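Long-range contact in CCMAN5 (Cellulosimicrobium cellulans, PDB 2XSG), which probably hydrolyses alpha-mannosidic linkages of glycans as a calcium-containing mannosidase of glycoside hydrolase family 92: residues A10-F16 / E106-P110. Residues are numbered along the deposited sequence; the frame is centred on the assembly and turned at random.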
# COMPACT_ATOMS: atom_id res chain seq x y z
N ALA A 10 -5.72 13.67 -13.38
CA ALA A 10 -5.66 12.29 -13.88
C ALA A 10 -4.65 12.11 -15.02
O ALA A 10 -3.98 11.09 -15.09
CB ALA A 10 -7.05 11.80 -14.28
N SER A 11 -4.52 13.11 -15.88
CA SER A 11 -3.58 13.06 -17.01
C SER A 11 -2.11 13.03 -16.57
O SER A 11 -1.23 12.61 -17.34
CB SER A 11 -3.80 14.24 -17.96
OG SER A 11 -3.55 15.47 -17.29
N LEU A 12 -1.85 13.47 -15.34
CA LEU A 12 -0.48 13.48 -14.80
C LEU A 12 -0.03 12.16 -14.18
O LEU A 12 1.18 11.90 -14.06
CB LEU A 12 -0.29 14.62 -13.80
CG LEU A 12 -0.50 16.04 -14.32
CD1 LEU A 12 -0.24 17.02 -13.17
CD2 LEU A 12 0.41 16.38 -15.55
N VAL A 13 -0.99 11.33 -13.76
CA VAL A 13 -0.74 9.98 -13.25
C VAL A 13 -0.19 9.06 -14.36
O VAL A 13 -0.75 8.98 -15.46
CB VAL A 13 -2.04 9.40 -12.62
CG1 VAL A 13 -1.88 7.95 -12.17
CG2 VAL A 13 -2.50 10.25 -11.45
N ASP A 14 0.90 8.35 -14.05
CA ASP A 14 1.39 7.30 -14.92
C ASP A 14 1.17 5.93 -14.23
O ASP A 14 2.00 5.50 -13.41
CB ASP A 14 2.88 7.53 -15.23
CG ASP A 14 3.44 6.56 -16.28
OD1 ASP A 14 2.81 5.51 -16.59
OD2 ASP A 14 4.56 6.83 -16.76
N VAL A 15 0.09 5.24 -14.60
CA VAL A 15 -0.26 3.97 -13.95
C VAL A 15 0.73 2.83 -14.27
O VAL A 15 0.62 1.74 -13.73
CB VAL A 15 -1.71 3.50 -14.25
CG1 VAL A 15 -2.75 4.55 -13.83
CG2 VAL A 15 -1.89 3.10 -15.73
N PHE A 16 1.70 3.09 -15.15
CA PHE A 16 2.68 2.06 -15.48
C PHE A 16 3.92 2.11 -14.61
O PHE A 16 4.72 1.19 -14.60
CB PHE A 16 3.05 2.11 -16.96
CG PHE A 16 1.92 1.70 -17.85
CD1 PHE A 16 1.52 0.36 -17.92
CD2 PHE A 16 1.27 2.64 -18.63
CE1 PHE A 16 0.47 -0.03 -18.75
CE2 PHE A 16 0.22 2.27 -19.46
CZ PHE A 16 -0.18 0.93 -19.52
N GLU A 106 -1.37 0.63 -26.49
CA GLU A 106 -1.77 0.44 -25.11
C GLU A 106 -1.86 1.83 -24.51
O GLU A 106 -0.98 2.66 -24.75
CB GLU A 106 -0.72 -0.38 -24.35
CG GLU A 106 -1.07 -0.75 -22.91
CD GLU A 106 0.11 -1.32 -22.14
OE1 GLU A 106 1.22 -0.75 -22.25
OE2 GLU A 106 -0.07 -2.34 -21.41
N ASP A 107 -2.91 2.05 -23.71
CA ASP A 107 -3.22 3.36 -23.11
C ASP A 107 -3.99 3.15 -21.79
O ASP A 107 -4.94 2.38 -21.74
CB ASP A 107 -4.08 4.16 -24.10
CG ASP A 107 -4.37 5.56 -23.64
OD1 ASP A 107 -3.50 6.20 -23.00
OD2 ASP A 107 -5.49 6.05 -23.95
N ALA A 108 -3.57 3.82 -20.72
CA ALA A 108 -4.23 3.69 -19.45
C ALA A 108 -4.03 4.93 -18.59
O ALA A 108 -3.14 5.74 -18.83
CB ALA A 108 -3.75 2.40 -18.68
N GLY A 109 -4.90 5.07 -17.60
CA GLY A 109 -4.87 6.18 -16.66
C GLY A 109 -6.00 5.97 -15.67
O GLY A 109 -6.71 4.96 -15.77
N PRO A 110 -6.18 6.92 -14.73
CA PRO A 110 -7.12 6.70 -13.62
C PRO A 110 -8.54 6.29 -14.04
O PRO A 110 -9.27 7.08 -14.61
CB PRO A 110 -7.09 8.06 -12.89
CG PRO A 110 -5.69 8.51 -13.05
CD PRO A 110 -5.37 8.13 -14.51
O HOH W 1 -1.20 6.71 -16.87
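V13, V15 and F16, with A10, lay an apolar row against A108, G109 and P110, a mostly van der Waals contact that packs the N-terminal loop on strand 106-109 within the N-terminal domain of the family. The P110 ring packs into the corner formed by A10 and V13: its CG lies 3.8 Å from A10 CB and equally far from V13 CB. The two methyls of V15 fork onto neighbouring residues of the strand; with CG1 anti to its carbonyl carbon (chi1 -57°), that methyl rests over G109 CA while CG2 meets A108 CB at 3.6 Å. One water bridges the main chains, accepting from V15 N and lying 2.9 Å from A108 O and 2.7 Å from V13 O. An Asx turn, F16 N to D14 OD1 (3.0 Å), steadies the loop where the F16 ring reaches out. Its CZ comes 3.5 Å from E106 CD, ring and carboxylate planes 35° apart, while H103, Y52 and Y113 bind the carboxylate oxygens. An alanine at E106 would remove the carboxylate, probably leaving these three polar partners without their shared mate and the F16 ring less closely packed at CZ. Helix 275-290 backs A10, V13 and P110. Loop and strand are thus joined by van der Waals packing, the ring-carboxylate approach and a water bridge, without direct hydrogen bonds.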